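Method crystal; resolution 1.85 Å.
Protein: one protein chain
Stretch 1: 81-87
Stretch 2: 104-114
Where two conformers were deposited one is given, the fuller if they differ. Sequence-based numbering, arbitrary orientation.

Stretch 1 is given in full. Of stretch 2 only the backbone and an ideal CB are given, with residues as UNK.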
# COMPACT_ATOMS: atom_id res chain seq x y z
N LEU A 81 -7.57 3.92 2.70
CA LEU A 81 -6.38 3.14 3.05
C LEU A 81 -6.76 1.69 2.83
O LEU A 81 -7.76 1.21 3.37
CB LEU A 81 -5.98 3.36 4.51
CG LEU A 81 -4.71 2.66 5.02
CD1 LEU A 81 -4.24 3.33 6.31
CD2 LEU A 81 -4.94 1.14 5.28
N ILE A 82 -5.98 0.98 2.02
CA ILE A 82 -6.30 -0.41 1.73
C ILE A 82 -5.07 -1.25 2.03
O ILE A 82 -3.96 -0.90 1.62
CB ILE A 82 -6.77 -0.64 0.24
CG1 ILE A 82 -7.85 0.38 -0.18
CG2 ILE A 82 -7.25 -2.11 0.02
CD1 ILE A 82 -8.20 0.40 -1.66
N LEU A 83 -5.29 -2.36 2.70
CA LEU A 83 -4.21 -3.25 3.09
C LEU A 83 -4.56 -4.68 2.67
O LEU A 83 -5.67 -5.11 2.88
CB LEU A 83 -4.05 -3.16 4.61
CG LEU A 83 -3.07 -4.02 5.38
CD1 LEU A 83 -2.64 -3.26 6.62
CD2 LEU A 83 -3.69 -5.38 5.76
N THR A 84 -3.60 -5.40 2.09
CA THR A 84 -3.78 -6.81 1.75
C THR A 84 -2.51 -7.60 2.02
O THR A 84 -1.42 -7.05 2.06
CB THR A 84 -4.28 -7.00 0.26
OG1 THR A 84 -4.63 -8.37 0.03
CG2 THR A 84 -3.21 -6.61 -0.75
N ALA A 85 -2.65 -8.91 2.20
CA ALA A 85 -1.50 -9.78 2.38
C ALA A 85 -0.64 -9.82 1.11
O ALA A 85 -1.18 -9.88 -0.01
CB ALA A 85 -1.96 -11.20 2.74
N ALA A 86 0.68 -9.79 1.29
CA ALA A 86 1.66 -10.02 0.21
C ALA A 86 2.51 -11.20 0.65
O ALA A 86 3.66 -11.04 1.11
CB ALA A 86 2.52 -8.78 -0.02
N GLY A 87 1.93 -12.40 0.54
CA GLY A 87 2.54 -13.59 1.14
C GLY A 87 2.38 -13.58 2.65
O GLY A 87 1.87 -12.61 3.21
N UNK A 104 -11.32 -1.05 -8.84
CA UNK A 104 -10.16 -0.87 -9.70
C UNK A 104 -8.88 -1.00 -8.88
O UNK A 104 -7.97 -1.76 -9.24
CB UNK A 104 -10.21 0.49 -10.40
N UNK A 105 -8.81 -0.28 -7.78
CA UNK A 105 -7.62 -0.31 -6.94
C UNK A 105 -7.38 -1.73 -6.42
O UNK A 105 -6.25 -2.22 -6.49
CB UNK A 105 -7.76 0.67 -5.78
N UNK A 106 -8.41 -2.40 -5.91
CA UNK A 106 -8.21 -3.76 -5.40
C UNK A 106 -7.70 -4.71 -6.49
O UNK A 106 -6.85 -5.55 -6.22
CB UNK A 106 -9.52 -4.30 -4.81
N UNK A 107 -8.23 -4.59 -7.71
CA UNK A 107 -7.76 -5.39 -8.83
C UNK A 107 -6.28 -5.11 -9.12
O UNK A 107 -5.47 -6.02 -9.25
CB UNK A 107 -8.61 -5.11 -10.07
N UNK A 108 -5.92 -3.84 -9.19
CA UNK A 108 -4.51 -3.46 -9.41
C UNK A 108 -3.56 -4.00 -8.33
O UNK A 108 -2.45 -4.49 -8.64
CB UNK A 108 -4.39 -1.94 -9.47
N UNK A 109 -3.98 -3.90 -7.06
CA UNK A 109 -3.18 -4.43 -5.95
C UNK A 109 -3.06 -5.95 -6.05
O UNK A 109 -1.99 -6.50 -5.84
CB UNK A 109 -3.80 -4.04 -4.61
N UNK A 110 -4.15 -6.62 -6.38
CA UNK A 110 -4.15 -8.09 -6.52
C UNK A 110 -3.20 -8.53 -7.66
O UNK A 110 -2.47 -9.50 -7.51
CB UNK A 110 -5.57 -8.60 -6.79
N UNK A 111 -3.19 -7.78 -8.76
CA UNK A 111 -2.27 -8.05 -9.87
C UNK A 111 -0.82 -7.82 -9.46
O UNK A 111 0.07 -8.57 -9.84
CB UNK A 111 -2.62 -7.17 -11.07
N UNK A 112 -0.58 -6.78 -8.66
CA UNK A 112 0.76 -6.49 -8.14
C UNK A 112 1.29 -7.63 -7.26
O UNK A 112 2.42 -8.07 -7.41
CB UNK A 112 0.74 -5.18 -7.34
N UNK A 113 0.45 -8.10 -6.32
CA UNK A 113 0.83 -9.20 -5.41
C UNK A 113 1.16 -10.47 -6.21
O UNK A 113 2.05 -11.22 -5.86
CB UNK A 113 -0.29 -9.48 -4.41
N UNK A 114 0.44 -10.66 -7.31
CA UNK A 114 0.66 -11.79 -8.20
C UNK A 114 2.03 -11.66 -8.82
O UNK A 114 2.76 -12.64 -8.95
CB UNK A 114 -0.42 -11.87 -9.28

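Stretch 2 is helical from 104 to 114, with backbone i to i+4 hydrogen bonds throughout. It runs 32° from the direction of strand 81-85, at a closest axial approach of 9.9 Å. The strand turns Ile82 and Thr84 toward the helix and Leu83 away.

Position 104 has an ideal CB with nothing of stretch 1 within 5.5 Å. Stretch 1 sets no preference there. The residue is Val104, which makes no contact with the strand.

At position 105, CA-to-CB points toward the strand, and the ideal CB lies 4.1 Å from Ile82 CD1. A methyl so close favours a compact apolar side chain, such as alanine, valine or isoleucine. The residue is Val105, with chi1 t. Its CG1 packs 3.7 Å from Ile82 CD1.

Position 106 points sideways, and its CB meets nothing nearby. Many residues could fit, small or large. Ala106 is found, and it makes no contact.

Positions 107 and 108 are out of reach of stretch 1, which leaves their side chains open. They are Tyr107 and Gln108.

Position 109 points toward the strand, but its ideal CB is still 4.7 Å from Thr84 CG2. There is room for a longer side chain to reach between Ile82 and Thr84. Both offer methyl groups, so leucine, isoleucine or methionine would suit. The residue is Met109, as selenomethionine. It extends with chi1 m and chi2 t, then bends at chi3 p. Its SE lies 3.7 Å from Ile82 CG2. Its CE comes 3.6 Å from Ile82 O and 3.8 Å from Thr84 CG2.

Position 110 points sideways, with no close neighbour at CB. Polar and apolar choices are both possible. It is Asn110; its side-chain end comes nearer the strand, yet makes no contact.

Positions 111 and 112 are out of reach, so stretch 1 would accept any side chain there. They hold Met111, also selenomethionine, and Leu112.

Position 113 points toward the end of the strand, where the backbones draw close: its CA is 5.7 Å from Ala86 CA. The ideal CB is 4.5 Å from Ala85 O and 5.0 Å from Ala86 CA. A short side chain such as alanine, valine or threonine suits this spacing. Val113 is found, with chi1 t. Its CG2 lies 3.8 Å from Ala85 O and 4.2 Å from Thr84 CG2, while its CG1 is 4.2 Å from Ala86 CA.

Position 114 is out of reach, so anything suits; it is Lys114.

No hydrogen bond joins the stretches; the contact rests on packing.

Stretch 2 104-114: VVAYQMNMLVK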
# COMPACT_ATOMS: atom_id res chain seq x y z
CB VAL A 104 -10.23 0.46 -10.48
CG1 VAL A 104 -8.90 0.77 -11.15
CG2 VAL A 104 -11.35 0.43 -11.51
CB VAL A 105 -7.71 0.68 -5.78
CG1 VAL A 105 -6.49 0.54 -4.89
CG2 VAL A 105 -7.79 2.11 -6.31
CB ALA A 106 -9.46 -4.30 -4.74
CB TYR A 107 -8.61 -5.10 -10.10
CG TYR A 107 -7.99 -5.68 -11.36
CD1 TYR A 107 -8.15 -7.02 -11.69
CD2 TYR A 107 -7.19 -4.88 -12.19
CE1 TYR A 107 -7.55 -7.55 -12.84
CE2 TYR A 107 -6.58 -5.40 -13.34
CZ TYR A 107 -6.77 -6.73 -13.65
OH TYR A 107 -6.17 -7.23 -14.79
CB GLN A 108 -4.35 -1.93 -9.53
CG GLN A 108 -4.96 -1.36 -10.81
CD GLN A 108 -4.16 -1.70 -12.05
OE1 GLN A 108 -3.02 -2.16 -11.98
NE2 GLN A 108 -4.77 -1.47 -13.21
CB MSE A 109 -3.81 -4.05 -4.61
CG MSE A 109 -3.85 -2.56 -4.38
SE MSE A 109 -4.79 -2.10 -2.74
CE MSE A 109 -3.59 -2.84 -1.40
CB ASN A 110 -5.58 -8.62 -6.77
CG ASN A 110 -6.45 -8.64 -5.49
OD1 ASN A 110 -5.94 -8.63 -4.37
ND2 ASN A 110 -7.77 -8.68 -5.67
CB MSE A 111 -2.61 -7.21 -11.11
CG MSE A 111 -3.97 -7.53 -11.75
SE MSE A 111 -4.20 -9.44 -12.23
CE MSE A 111 -5.34 -9.99 -10.73
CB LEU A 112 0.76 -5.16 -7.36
CG LEU A 112 2.10 -4.73 -6.75
CD1 LEU A 112 3.19 -4.64 -7.80
CD2 LEU A 112 1.98 -3.42 -5.97
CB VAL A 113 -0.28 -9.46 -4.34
CG1 VAL A 113 -0.03 -10.77 -3.56
CG2 VAL A 113 -0.38 -8.27 -3.37
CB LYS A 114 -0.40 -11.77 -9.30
CG LYS A 114 -1.10 -13.07 -9.53
CD LYS A 114 -2.33 -13.20 -8.64
CE LYS A 114 -2.86 -14.62 -8.69
NZ LYS A 114 -4.28 -14.72 -8.23
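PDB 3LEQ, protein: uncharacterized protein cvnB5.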